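Local structure of bacteriophage virulence determinant (Salmonella enterica subsp. enterica serovar Typhimurium str. 14028S, 6GGR) at residues B[36-41]-B[80-85]; B[186-191]-B[203-208]. The protein is a zinc-binding virulence factor of the PipA family, probably a secreted metalloprotease that cleaves NF-kappaB subunits inside infected host cells. One frame throughout, in Å; residues are numbered along the deposited sequence.

How the interactions relate
Interactions 1 and 2 do not touch: their centres are 21 Å apart and their nearest atoms about 7 Å. Interaction 1 is a surface contact away from the zinc site. Interaction 2 is buried and lies beside it, the side chains of Tyr-208 and Arg-205 being about 3 Å and about 4 Å from those of the zinc ligands Asp-177 and His-166 respectively. Two helices relate the regions. Helix 24-30, which leads into loop 36-41, also carries Leu-25, Arg-26 and His-29, against which Pro-186 and Tyr-190 pack. Helix 186-197 supplies one side of interaction 2, and just past its far end Met-198 meets Asp-80 and Ala-81 of the other contact.

Interaction 1 (B[36-41]-B[80-85]); sequences DKARLE and DAYTQS
The phenol ring of Tyr-82 meets loop 36-41 with its outer end: Arg-39 N lies at the ring edge, near its plane, while Ala-38 CA and the carbonyl oxygens of Lys-37 and Leu-40 come in obliquely. The loop curls round the hydroxyl through an inverse gamma turn centred on Ala-38, closed by a weak hydrogen bond from Arg-39 N to Lys-37 O. Tyr-82 sits in the last turn of helix 64-84, and with CG anti to the backbone N (chi1 -159°) its ring is carried out to the loop. Leu-40 N then donates to Tyr-82 OH over 3.3 Å, at a fairly straight 158°. The hydroxyl is also hydrogen-bonded to OD1 of Asn-93 on helix 86-100, whose ND2 binds Lys-37 O, so a single amide side chain ties ring and turn together. The CB of Arg-39 is turned away from the helix; its NE and NH1 form salt bridges with OD2 of Asp-35 and OD2 of Asp-97. Ala-38 adds a lighter touch, CB to Tyr-82 CE2 at 4.2 Å. Leu-40 crosses the tyrosine at about a right angle, its CB 3.9 Å from Tyr-82 CZ and its CG 3.3 Å from Tyr-82 OH.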
# COMPACT_ATOMS: atom_id res chain seq x y z
N ASP B 36 -3.31 -23.37 20.63
CA ASP B 36 -3.68 -22.06 21.15
C ASP B 36 -3.20 -21.83 22.58
O ASP B 36 -3.67 -20.90 23.24
CB ASP B 36 -5.20 -21.87 21.06
CG ASP B 36 -5.97 -22.84 21.96
OD1 ASP B 36 -5.34 -23.61 22.71
OD2 ASP B 36 -7.22 -22.83 21.89
N LYS B 37 -2.27 -22.65 23.06
CA LYS B 37 -1.86 -22.59 24.46
C LYS B 37 -0.81 -21.50 24.65
O LYS B 37 -0.05 -21.16 23.74
CB LYS B 37 -1.30 -23.94 24.91
CG LYS B 37 -2.22 -25.13 24.60
CD LYS B 37 -3.57 -25.00 25.29
CE LYS B 37 -4.57 -26.01 24.75
NZ LYS B 37 -5.87 -25.96 25.48
N ALA B 38 -0.78 -20.94 25.86
CA ALA B 38 0.14 -19.85 26.20
C ALA B 38 1.45 -20.44 26.72
O ALA B 38 1.82 -20.29 27.89
CB ALA B 38 -0.50 -18.93 27.22
N ARG B 39 2.17 -21.11 25.82
CA ARG B 39 3.39 -21.80 26.19
C ARG B 39 4.66 -20.99 25.91
O ARG B 39 5.73 -21.36 26.40
CB ARG B 39 3.48 -23.15 25.48
CG ARG B 39 3.53 -23.11 23.96
CD ARG B 39 3.77 -24.51 23.42
NE ARG B 39 3.33 -24.67 22.03
CZ ARG B 39 4.12 -24.53 20.96
NH1 ARG B 39 3.62 -24.70 19.75
NH2 ARG B 39 5.40 -24.23 21.10
N LEU B 40 4.57 -19.90 25.15
CA LEU B 40 5.69 -18.99 24.96
C LEU B 40 5.56 -17.82 25.92
O LEU B 40 4.47 -17.46 26.37
CB LEU B 40 5.75 -18.47 23.52
CG LEU B 40 5.54 -19.48 22.39
CD1 LEU B 40 5.70 -18.78 21.05
CD2 LEU B 40 6.49 -20.65 22.50
N GLU B 41 6.71 -17.22 26.24
CA GLU B 41 6.74 -16.08 27.15
C GLU B 41 6.48 -14.80 26.38
O GLU B 41 7.27 -14.46 25.49
CB GLU B 41 8.08 -16.01 27.87
CG GLU B 41 7.98 -15.46 29.30
CD GLU B 41 7.95 -13.95 29.35
OE1 GLU B 41 8.82 -13.32 28.72
OE2 GLU B 41 7.05 -13.40 30.01
N ASP B 80 0.42 -8.05 24.21
CA ASP B 80 -1.02 -7.98 24.44
C ASP B 80 -1.77 -9.02 23.61
O ASP B 80 -2.70 -9.67 24.11
CB ASP B 80 -1.55 -6.58 24.13
CG ASP B 80 -1.15 -5.56 25.17
OD1 ASP B 80 -0.87 -5.95 26.32
OD2 ASP B 80 -1.11 -4.36 24.83
N ALA B 81 -1.39 -9.18 22.34
CA ALA B 81 -2.10 -10.11 21.47
C ALA B 81 -1.95 -11.54 21.96
O ALA B 81 -2.90 -12.33 21.90
CB ALA B 81 -1.58 -9.98 20.04
N TYR B 82 -0.76 -11.91 22.44
CA TYR B 82 -0.55 -13.28 22.90
C TYR B 82 -1.27 -13.55 24.21
O TYR B 82 -1.82 -14.63 24.41
CB TYR B 82 0.95 -13.55 23.04
CG TYR B 82 1.30 -15.02 23.02
CD1 TYR B 82 1.49 -15.69 21.82
CD2 TYR B 82 1.44 -15.73 24.20
CE1 TYR B 82 1.82 -17.03 21.80
CE2 TYR B 82 1.77 -17.07 24.19
CZ TYR B 82 1.95 -17.72 22.99
OH TYR B 82 2.28 -19.05 22.98
N THR B 83 -1.28 -12.57 25.12
CA THR B 83 -1.95 -12.76 26.40
C THR B 83 -3.46 -12.79 26.24
O THR B 83 -4.15 -13.42 27.05
CB THR B 83 -1.55 -11.66 27.38
OG1 THR B 83 -1.89 -10.38 26.84
CG2 THR B 83 -0.06 -11.70 27.67
N GLN B 84 -4.00 -12.12 25.22
CA GLN B 84 -5.43 -11.88 25.12
C GLN B 84 -6.14 -12.68 24.03
O GLN B 84 -7.35 -12.91 24.15
CB GLN B 84 -5.70 -10.39 24.87
CG GLN B 84 -5.26 -9.49 26.01
CD GLN B 84 -5.39 -8.01 25.68
OE1 GLN B 84 -4.41 -7.33 25.36
NE2 GLN B 84 -6.62 -7.49 25.77
N SER B 85 -5.42 -13.08 22.99
CA SER B 85 -6.02 -13.76 21.87
C SER B 85 -5.55 -15.17 21.65
O SER B 85 -4.45 -15.39 21.30
CB SER B 85 -5.79 -12.98 20.56
OG SER B 85 -6.33 -13.60 19.47

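Interaction 2 (B[186-191]-B[203-208])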
# COMPACT_ATOMS: atom_id res chain seq x y z
N PRO B 186 -7.55 -14.08 3.91
CA PRO B 186 -7.25 -14.69 5.22
C PRO B 186 -6.64 -13.74 6.23
O PRO B 186 -6.88 -13.89 7.43
CB PRO B 186 -6.27 -15.82 4.85
CG PRO B 186 -5.61 -15.34 3.60
CD PRO B 186 -6.66 -14.56 2.85
N VAL B 187 -5.83 -12.77 5.80
CA VAL B 187 -5.13 -11.91 6.74
C VAL B 187 -6.10 -10.94 7.40
O VAL B 187 -6.02 -10.68 8.61
CB VAL B 187 -3.98 -11.17 6.03
CG1 VAL B 187 -3.33 -10.14 6.96
CG2 VAL B 187 -2.95 -12.18 5.56
N VAL B 188 -7.03 -10.37 6.62
CA VAL B 188 -8.04 -9.49 7.19
C VAL B 188 -8.88 -10.25 8.22
O VAL B 188 -9.11 -9.77 9.33
CB VAL B 188 -8.91 -8.89 6.08
CG1 VAL B 188 -10.12 -8.16 6.66
CG2 VAL B 188 -8.08 -7.93 5.21
N GLU B 189 -9.34 -11.44 7.85
CA GLU B 189 -10.22 -12.18 8.76
C GLU B 189 -9.49 -12.53 10.05
O GLU B 189 -10.03 -12.32 11.15
CB GLU B 189 -10.75 -13.44 8.07
CG GLU B 189 -11.65 -13.13 6.88
CD GLU B 189 -12.74 -14.16 6.66
OE1 GLU B 189 -12.72 -15.21 7.32
OE2 GLU B 189 -13.64 -13.90 5.82
N TYR B 190 -8.26 -13.03 9.95
CA TYR B 190 -7.44 -13.25 11.14
C TYR B 190 -7.31 -11.97 11.95
O TYR B 190 -7.50 -11.98 13.17
CB TYR B 190 -6.05 -13.75 10.73
CG TYR B 190 -5.89 -15.25 10.61
CD1 TYR B 190 -6.41 -16.11 11.57
CD2 TYR B 190 -5.21 -15.80 9.54
CE1 TYR B 190 -6.26 -17.48 11.46
CE2 TYR B 190 -5.05 -17.17 9.41
CZ TYR B 190 -5.58 -18.01 10.38
OH TYR B 190 -5.42 -19.37 10.26
N THR B 191 -6.97 -10.87 11.29
CA THR B 191 -6.78 -9.61 12.00
C THR B 191 -8.07 -9.18 12.70
O THR B 191 -8.04 -8.77 13.87
CB THR B 191 -6.30 -8.53 11.03
OG1 THR B 191 -5.06 -8.95 10.44
CG2 THR B 191 -6.07 -7.21 11.74
N PRO B 203 -14.67 -1.48 14.47
CA PRO B 203 -15.52 -2.42 13.75
C PRO B 203 -14.68 -3.31 12.86
O PRO B 203 -13.63 -2.89 12.34
CB PRO B 203 -16.43 -1.50 12.91
CG PRO B 203 -16.29 -0.14 13.50
CD PRO B 203 -14.93 -0.08 14.09
N PRO B 204 -15.10 -4.56 12.67
CA PRO B 204 -14.31 -5.46 11.80
C PRO B 204 -14.34 -5.00 10.35
O PRO B 204 -15.27 -4.35 9.89
CB PRO B 204 -14.99 -6.82 11.98
CG PRO B 204 -16.35 -6.52 12.49
CD PRO B 204 -16.25 -5.25 13.28
N ARG B 205 -13.28 -5.36 9.64
CA ARG B 205 -13.08 -4.95 8.26
C ARG B 205 -13.81 -5.93 7.34
O ARG B 205 -13.42 -7.09 7.24
CB ARG B 205 -11.58 -4.91 7.95
CG ARG B 205 -11.21 -4.44 6.56
CD ARG B 205 -9.70 -4.47 6.42
NE ARG B 205 -9.22 -3.90 5.17
CZ ARG B 205 -7.94 -3.87 4.83
NH1 ARG B 205 -7.01 -4.37 5.65
NH2 ARG B 205 -7.57 -3.33 3.67
N ILE B 206 -14.86 -5.45 6.67
CA ILE B 206 -15.72 -6.32 5.88
C ILE B 206 -15.19 -6.56 4.47
O ILE B 206 -15.66 -7.48 3.80
CB ILE B 206 -17.15 -5.75 5.78
CG1 ILE B 206 -17.17 -4.45 4.96
CG2 ILE B 206 -17.71 -5.51 7.18
CD1 ILE B 206 -18.56 -3.84 4.80
N ALA B 207 -14.23 -5.75 4.01
CA ALA B 207 -13.67 -5.92 2.67
C ALA B 207 -12.26 -5.35 2.66
O ALA B 207 -11.95 -4.40 3.38
CB ALA B 207 -14.54 -5.22 1.62
N TYR B 208 -11.41 -5.94 1.81
CA TYR B 208 -10.05 -5.45 1.69
C TYR B 208 -10.00 -4.13 0.92
O TYR B 208 -9.31 -3.19 1.33
CB TYR B 208 -9.17 -6.50 1.01
CG TYR B 208 -7.71 -6.11 0.94
CD1 TYR B 208 -6.87 -6.26 2.03
CD2 TYR B 208 -7.17 -5.58 -0.23
CE1 TYR B 208 -5.54 -5.91 1.97
CE2 TYR B 208 -5.84 -5.22 -0.30
CZ TYR B 208 -5.03 -5.39 0.80
OH TYR B 208 -3.70 -5.03 0.74
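Van der Waals packing of Val-188 on Arg-205 makes up most of this contact, the valine directing its two methyls at different parts of the arginine. CG1, anti to the backbone N (chi1 170°), rests against the aliphatic portion, 3.7 Å from Arg-205 CD, and also comes within 3.5 Å of Arg-205 O. CG2 lies over one face of the guanidinium, 3.7 Å from Arg-205 NH1. The same methyl reaches the edge of the Tyr-208 ring in its plane, 3.8 Å from Tyr-208 CD1, so it is shared between a charged group and an aromatic one. The arginine chain is extended throughout and crosses the valine at about a right angle.

This packing lies beside the zinc site of what is probably a zincin-like metalloprotease. His-166 and His-170, two of the ligands, stand four residues apart on helix 160-173; Val-187 packs on both of them and on Asp-177, the third, which Tyr-208 also touches. No zinc is bound to this chain in the model.

Hydrogen bonds link residues within the 203-208 segment rather than across the contact. Arg-205 NH2 gives a 2.9 Å bond to Tyr-208 O, in the carbonyl plane on a lone pair, though that oxygen lies 22° out of the guanidinium plane; NE adds a weak bond to Ala-207 O. NH2 also binds a backbone group of a different protein in the assembly. Arg-205 O, the oxygen that Val-188 CG1 touches, accepts a hydrogen bond from ND2 of Asn-192, farther along the helix.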